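Local atomic coordinates of protein transport protein HOFQ (Aggregatibacter actinomycetemcomitans, PDB entry 2Y3M), a protein that binds DNA through its extra-membranous domains and, as a secretin of the competence system, probably helps to carry DNA across the outer membrane. Residues B[57-60]-B[61-65]; B[119-122]-B[123-127]; B[149-152]-B[153-157]. All coordinates share one frame; numbering follows the deposited sequence.

Interaction 1: B[57-60]-B[61-65]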
loop_
_atom_site.group_PDB
_atom_site.type_symbol
_atom_site.label_atom_id
_atom_site.label_comp_id
_atom_site.label_asym_id
_atom_site.label_seq_id
_atom_site.Cartn_x
_atom_site.Cartn_y
_atom_site.Cartn_z
ATOM N N SER B 57 -13.449 4.709 -4.149
ATOM C CA SER B 57 -12.490 5.479 -3.365
ATOM C C SER B 57 -11.558 4.544 -2.610
ATOM O O SER B 57 -10.356 4.778 -2.562
ATOM C CB SER B 57 -13.202 6.411 -2.378
ATOM O OG SER B 57 -13.741 7.544 -3.029
ATOM N N VAL B 58 -12.124 3.485 -2.031
ATOM C CA VAL B 58 -11.368 2.496 -1.267
ATOM C C VAL B 58 -10.375 1.772 -2.171
ATOM O O VAL B 58 -9.183 1.704 -1.859
ATOM C CB VAL B 58 -12.310 1.496 -0.541
ATOM C CG1 VAL B 58 -11.531 0.326 0.065
ATOM C CG2 VAL B 58 -13.090 2.215 0.540
ATOM N N ALA B 59 -10.877 1.264 -3.297
ATOM C CA ALA B 59 -10.057 0.616 -4.311
ATOM C C ALA B 59 -8.890 1.491 -4.753
ATOM O O ALA B 59 -7.760 1.008 -4.847
ATOM C CB ALA B 59 -10.908 0.211 -5.515
ATOM N N LYS B 60 -9.163 2.771 -5.019
ATOM C CA LYS B 60 -8.131 3.703 -5.491
ATOM C C LYS B 60 -7.040 3.922 -4.447
ATOM O O LYS B 60 -5.857 3.982 -4.790
ATOM C CB LYS B 60 -8.731 5.049 -5.920
ATOM C CG LYS B 60 -9.681 4.977 -7.109
ATOM C CD LYS B 60 -8.961 4.819 -8.441
ATOM C CE LYS B 60 -9.881 4.209 -9.496
ATOM N NZ LYS B 60 -11.193 4.919 -9.623
ATOM N N ILE B 61 -7.442 4.042 -3.182
ATOM C CA ILE B 61 -6.493 4.169 -2.071
ATOM C C ILE B 61 -5.635 2.903 -1.923
ATOM O O ILE B 61 -4.433 2.991 -1.673
ATOM C CB ILE B 61 -7.209 4.524 -0.743
ATOM C CG1 ILE B 61 -7.783 5.940 -0.827
ATOM C CG2 ILE B 61 -6.254 4.417 0.448
ATOM C CD1 ILE B 61 -8.817 6.258 0.225
ATOM N N LYS B 62 -6.264 1.742 -2.100
ATOM C CA LYS B 62 -5.577 0.452 -2.056
ATOM C C LYS B 62 -4.566 0.299 -3.193
ATOM O O LYS B 62 -3.533 -0.340 -3.019
ATOM C CB LYS B 62 -6.585 -0.703 -2.081
ATOM C CG LYS B 62 -7.272 -0.964 -0.747
ATOM C CD LYS B 62 -8.303 -2.087 -0.860
ATOM C CE LYS B 62 -8.948 -2.417 0.486
ATOM N NZ LYS B 62 -8.114 -3.327 1.322
ATOM N N GLN B 63 -4.870 0.902 -4.343
ATOM C CA GLN B 63 -4.008 0.844 -5.531
ATOM C C GLN B 63 -2.769 1.743 -5.445
ATOM O O GLN B 63 -1.828 1.569 -6.222
ATOM C CB GLN B 63 -4.807 1.197 -6.790
ATOM C CG GLN B 63 -5.725 0.089 -7.289
ATOM C CD GLN B 63 -6.837 0.599 -8.199
ATOM O OE1 GLN B 63 -8.011 0.277 -8.003
ATOM N NE2 GLN B 63 -6.472 1.401 -9.195
ATOM N N LEU B 64 -2.774 2.700 -4.518
ATOM C CA LEU B 64 -1.663 3.646 -4.374
ATOM C C LEU B 64 -0.376 2.952 -3.961
ATOM O O LEU B 64 -0.359 2.185 -2.996
ATOM C CB LEU B 64 -1.986 4.735 -3.343
ATOM C CG LEU B 64 -3.074 5.773 -3.629
ATOM C CD1 LEU B 64 -3.273 6.663 -2.404
ATOM C CD2 LEU B 64 -2.761 6.612 -4.866
ATOM N N ASP B 65 0.699 3.225 -4.695
ATOM C CA ASP B 65 2.020 2.753 -4.298
ATOM C C ASP B 65 2.557 3.633 -3.168
ATOM O O ASP B 65 2.783 4.829 -3.350
ATOM C CB ASP B 65 2.990 2.724 -5.485
ATOM C CG ASP B 65 4.149 1.754 -5.267
ATOM O OD1 ASP B 65 4.823 1.834 -4.215
ATOM O OD2 ASP B 65 4.385 0.905 -6.155
#
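Along the last turns of helix 51-63, three backbone bonds tie 57-60 to 61-65: I61 N to S57 O (3.1 Å), K62 N to V58 O (2.9 Å) and Q63 N to A59 O (2.9 Å). The first two are fairly straight at nitrogen; the third is bent to 137°, and Q63 N also makes a weak bond to K60 O. The backbone N-H of Q63 is thus shared between two carbonyls as the regular hydrogen-bonding pattern gives way. At L64 the backbone leaves helical angles, with psi at 129°, and D65 leads on to strand 67-76, its OD1 taking the N-H of W67.

This is the second helix of the N-terminal domain, and the little two-stranded sheet 31-36/42-48 and helix 18-26 pack against it. I61 belongs to that apolar face, touching L21, L44 and L46. Its CG1 lies beside its own backbone N (chi1 -68°), which brings CG1 back against S57 O at 3.3 Å. L64 rests its CG over K60 O at 3.5 Å and also touches L21 and L24 of helix 18-26.

Among the side chains, V58 and K62 run alongside each other in the same direction, V58 CG1 meeting K62 CE at 3.8 Å. The methylene chain of K62 stays straight as far as CE, and its NZ leaves the contact to form a salt bridge with D65 of the second subunit, so this flank of the helix faces the dimer partner. The extended side chain of Q63 lays its carboxamide back along A59. As modelled, Q63 OE1 lies 3.2 Å from A59 O, two acceptors that cannot bond each other, and at 2.3 Å resolution the assignment of OE1 and NE2 is uncertain. S57 OG bonds T30 OG1.

Interaction 2: B[119-122]-B[123-127]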
loop_
_atom_site.group_PDB
_atom_site.type_symbol
_atom_site.label_atom_id
_atom_site.label_comp_id
_atom_site.label_asym_id
_atom_site.label_seq_id
_atom_site.Cartn_x
_atom_site.Cartn_y
_atom_site.Cartn_z
ATOM N N GLU B 119 21.234 -4.022 -15.619
ATOM C CA GLU B 119 21.673 -5.095 -16.518
ATOM C C GLU B 119 23.199 -5.208 -16.571
ATOM O O GLU B 119 23.745 -6.316 -16.545
ATOM C CB GLU B 119 21.089 -4.924 -17.927
ATOM C CG GLU B 119 19.557 -4.940 -17.998
ATOM C CD GLU B 119 18.932 -6.265 -17.570
ATOM O OE1 GLU B 119 19.604 -7.323 -17.648
ATOM O OE2 GLU B 119 17.750 -6.249 -17.159
ATOM N N VAL B 120 23.876 -4.062 -16.629
ATOM C CA VAL B 120 25.337 -4.008 -16.560
ATOM C C VAL B 120 25.821 -4.658 -15.263
ATOM O O VAL B 120 26.727 -5.496 -15.284
ATOM C CB VAL B 120 25.864 -2.559 -16.656
ATOM C CG1 VAL B 120 27.385 -2.508 -16.501
ATOM C CG2 VAL B 120 25.455 -1.934 -17.974
ATOM N N MET B 121 25.188 -4.287 -14.150
ATOM C CA MET B 121 25.514 -4.837 -12.836
ATOM C C MET B 121 25.306 -6.346 -12.728
ATOM O O MET B 121 26.090 -7.026 -12.077
ATOM C CB MET B 121 24.751 -4.104 -11.729
ATOM C CG MET B 121 25.311 -2.719 -11.436
ATOM S SD MET B 121 27.035 -2.736 -10.880
ATOM C CE MET B 121 26.858 -3.272 -9.183
ATOM N N LYS B 122 24.262 -6.866 -13.365
ATOM C CA LYS B 122 24.049 -8.313 -13.411
ATOM C C LYS B 122 25.163 -9.002 -14.190
ATOM O O LYS B 122 25.660 -10.049 -13.784
ATOM C CB LYS B 122 22.696 -8.651 -14.033
ATOM C CG LYS B 122 21.508 -8.318 -13.160
ATOM C CD LYS B 122 20.224 -8.641 -13.884
ATOM C CE LYS B 122 19.135 -7.662 -13.511
ATOM N NZ LYS B 122 17.929 -7.845 -14.367
ATOM N N SER B 123 25.547 -8.406 -15.312
ATOM C CA SER B 123 26.649 -8.911 -16.126
ATOM C C SER B 123 27.973 -8.864 -15.351
ATOM O O SER B 123 28.694 -9.860 -15.296
ATOM C CB SER B 123 26.750 -8.114 -17.432
ATOM O OG SER B 123 27.779 -8.623 -18.258
ATOM N N LEU B 124 28.268 -7.718 -14.737
ATOM C CA LEU B 124 29.502 -7.528 -13.964
ATOM C C LEU B 124 29.622 -8.452 -12.751
ATOM O O LEU B 124 30.710 -8.936 -12.449
ATOM C CB LEU B 124 29.632 -6.081 -13.482
ATOM C CG LEU B 124 29.774 -4.908 -14.454
ATOM C CD1 LEU B 124 29.727 -3.599 -13.682
ATOM C CD2 LEU B 124 31.052 -4.999 -15.245
ATOM N N THR B 125 28.511 -8.670 -12.051
ATOM C CA THR B 125 28.521 -9.443 -10.810
ATOM C C THR B 125 28.185 -10.907 -11.044
ATOM O O THR B 125 28.370 -11.732 -10.148
ATOM C CB THR B 125 27.560 -8.865 -9.753
ATOM O OG1 THR B 125 26.240 -8.777 -10.303
ATOM C CG2 THR B 125 28.024 -7.486 -9.307
ATOM N N GLY B 126 27.692 -11.215 -12.247
ATOM C CA GLY B 126 27.481 -12.597 -12.696
ATOM C C GLY B 126 28.806 -13.323 -12.847
ATOM O O GLY B 126 29.833 -12.703 -13.141
ATOM N N GLY B 127 28.782 -14.638 -12.651
ATOM C CA GLY B 127 30.008 -15.425 -12.556
ATOM C C GLY B 127 30.567 -15.344 -11.145
ATOM O O GLY B 127 30.377 -14.342 -10.447
#
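M121 O is gripped twice by T125, by the backbone N at 2.9 Å and by the hydroxyl OG1 at a very short 2.5 Å, a value to be read with caution. T125 can do this because OG1 sits in the crowded position between its own N and carbonyl carbon (chi1 56°), folded back upon the preceding turn. Two straighter backbone bonds precede it, S123 N to E119 O at 3.0 Å and L124 N to V120 O at 2.8 Å. A weaker one follows, G126 N to K122 O, bent to 129° as the chain leaves the helix.

On the outer flank K122 lies across the helix surface and places NZ 3.2 Å from E119 OE2, a salt bridge in which NZ approaches OE2 from above the carboxylate plane. The same NZ pairs with D52 of the second subunit, so the lysine probably sits between two negative charges.

On the inner flank, V120 and L124 lie side by side, CG1 of the valine 3.8 Å from CD1 of the leucine. M121 slants over the same methyl, its SD 4.0 Å from L124 CD1. Beyond these, L124 fits against L162, I163 and L166 of helix 153-166, V120 and M121 touch L147 of strand 146-151, and M121 also reaches Y74.

Such an apolar stripe on a short helix packed against an antiparallel sheet and a second helix suits the βαββα unit of the secretin short domain, probably the part that shares the type I KH fold reported for the extra-membranous domains.

Interaction 3: B[149-152]-B[153-157]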
loop_
_atom_site.group_PDB
_atom_site.type_symbol
_atom_site.label_atom_id
_atom_site.label_comp_id
_atom_site.label_asym_id
_atom_site.label_seq_id
_atom_site.Cartn_x
_atom_site.Cartn_y
_atom_site.Cartn_z
ATOM N N ILE B 149 31.173 4.410 -8.953
ATOM C CA ILE B 149 32.061 3.398 -8.391
ATOM C C ILE B 149 33.150 3.980 -7.486
ATOM O O ILE B 149 33.758 5.003 -7.802
ATOM C CB ILE B 149 32.677 2.483 -9.497
ATOM C CG1 ILE B 149 33.693 1.506 -8.884
ATOM C CG2 ILE B 149 33.266 3.314 -10.634
ATOM C CD1 ILE B 149 34.207 0.457 -9.831
ATOM N N GLN B 150 33.376 3.322 -6.351
ATOM C CA GLN B 150 34.463 3.693 -5.452
ATOM C C GLN B 150 35.273 2.466 -5.053
ATOM O O GLN B 150 34.749 1.544 -4.425
ATOM C CB GLN B 150 33.936 4.404 -4.204
ATOM C CG GLN B 150 35.048 4.843 -3.257
ATOM C CD GLN B 150 34.546 5.534 -2.002
ATOM O OE1 GLN B 150 33.679 5.022 -1.291
ATOM N NE2 GLN B 150 35.107 6.695 -1.712
ATOM N N ASP B 151 36.552 2.467 -5.416
ATOM C CA ASP B 151 37.446 1.358 -5.094
ATOM C C ASP B 151 38.907 1.770 -5.261
ATOM O O ASP B 151 39.197 2.905 -5.645
ATOM C CB ASP B 151 37.127 0.143 -5.981
ATOM C CG ASP B 151 37.460 -1.175 -5.310
ATOM O OD1 ASP B 151 38.082 -1.153 -4.225
ATOM O OD2 ASP B 151 37.092 -2.238 -5.854
ATOM N N GLU B 152 39.822 0.847 -4.964
ATOM C CA GLU B 152 41.242 1.019 -5.278
ATOM C C GLU B 152 41.395 1.436 -6.748
ATOM O O GLU B 152 40.588 1.039 -7.583
ATOM C CB GLU B 152 42.007 -0.280 -5.020
ATOM C CG GLU B 152 41.877 -0.847 -3.610
ATOM C CD GLU B 152 42.430 -2.266 -3.496
ATOM O OE1 GLU B 152 42.903 -2.820 -4.516
ATOM O OE2 GLU B 152 42.392 -2.833 -2.384
ATOM N N PRO B 153 42.418 2.253 -7.065
ATOM C CA PRO B 153 42.476 2.867 -8.399
ATOM C C PRO B 153 42.462 1.897 -9.595
ATOM O O PRO B 153 41.784 2.161 -10.590
ATOM C CB PRO B 153 43.770 3.699 -8.361
ATOM C CG PRO B 153 44.483 3.294 -7.114
ATOM C CD PRO B 153 43.443 2.810 -6.167
ATOM N N ARG B 154 43.196 0.794 -9.504
ATOM C CA ARG B 154 43.234 -0.176 -10.605
ATOM C C ARG B 154 41.865 -0.833 -10.827
ATOM O O ARG B 154 41.450 -1.054 -11.974
ATOM C CB ARG B 154 44.328 -1.218 -10.371
ATOM C CG ARG B 154 44.530 -2.185 -11.526
ATOM C CD ARG B 154 45.913 -2.831 -11.491
ATOM N NE ARG B 154 46.354 -3.090 -10.123
ATOM C CZ ARG B 154 45.951 -4.114 -9.373
ATOM N NH1 ARG B 154 45.094 -5.009 -9.852
ATOM N NH2 ARG B 154 46.410 -4.238 -8.138
ATOM N N SER B 155 41.169 -1.120 -9.725
ATOM C CA SER B 155 39.807 -1.639 -9.768
ATOM C C SER B 155 38.855 -0.681 -10.497
ATOM O O SER B 155 38.147 -1.097 -11.419
ATOM C CB SER B 155 39.308 -1.925 -8.357
ATOM O OG SER B 155 38.012 -2.494 -8.386
ATOM N N VAL B 156 38.850 0.594 -10.104
ATOM C CA VAL B 156 38.010 1.592 -10.765
ATOM C C VAL B 156 38.294 1.603 -12.269
ATOM O O VAL B 156 37.365 1.547 -13.079
ATOM C CB VAL B 156 38.190 3.022 -10.161
ATOM C CG1 VAL B 156 37.492 4.082 -11.024
ATOM C CG2 VAL B 156 37.672 3.074 -8.727
ATOM N N ARG B 157 39.579 1.656 -12.617
ATOM C CA ARG B 157 40.055 1.718 -14.000
ATOM C C ARG B 157 39.495 0.605 -14.895
ATOM O O ARG B 157 38.922 0.877 -15.949
ATOM C CB ARG B 157 41.592 1.682 -14.024
ATOM C CG ARG B 157 42.192 1.715 -15.412
ATOM C CD ARG B 157 43.634 1.228 -15.417
ATOM N NE ARG B 157 44.256 1.335 -16.741
ATOM C CZ ARG B 157 44.258 0.368 -17.658
ATOM N NH1 ARG B 157 43.667 -0.796 -17.409
ATOM N NH2 ARG B 157 44.856 0.564 -18.830
#
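The carboxylate of D151 takes two donors over one and the same face: E152 N reaches OD1 at 2.8 Å and S155 OG reaches OD2 at 2.7 Å, each well out of the plane, by 40° and 50°. OD1 has a further partner in the hydroxyl of S133. With both oxygens engaged the group's rotation is fixed, and the bonds probably favour the charged form of D151.

This is the turn from strand 146-151 into helix 153-166, the closing β-to-α step of the βαββα short domain. E152 occupies the N-cap position and P153, its ring puckered, the first position of the helix, where the lack of an N-H costs nothing because no earlier turn offers a carbonyl. E152 O opens the helical pattern by accepting V156 N at 3.1 Å in a nearly straight bond. It is the residue before the N-cap, D151, that reaches down to the serine. S155 CB points toward the strand, and with OG anti to the backbone N (chi1 -177°) the hydroxyl meets OD2.

Strand and helix run roughly antiparallel, and the chain doubles back so that the side chain of I149 comes up against V156. Both are buried: I149 CG1 comes to 4.3 Å from V156 CG2, while I149 CD1 lies 4.1 Å from V156 CA. Together they meet A108 of the neighbouring strand 106-111, to which I149 is also joined by backbone hydrogen bonding, and I138 adds to the packing on the I149 side. V156 directs its CG2 across the turn at the strand's last residue, ending 3.4 Å from D151 O.

In the fold
The three contacts follow one another along the chain, none enclosing another. Interaction 1 belongs to the N-terminal domain on helix 51-63, and its centre lies about 36 Å from that of interaction 2 and about 45 Å from that of interaction 3, across the centre of an elongated molecule. Strands 6-14 and 67-76 bridge the gap, joining strands 137-141, 146-151 and 106-111 in one antiparallel sheet. The other two share the short domain, centres about 17 Å apart: interaction 2 on helix 117-125, interaction 3 where strand 146-151 turns into helix 153-166; these helices pack together. Interactions 1 and 2 also reach the second subunit, so contacts with it involve both parts of the chain.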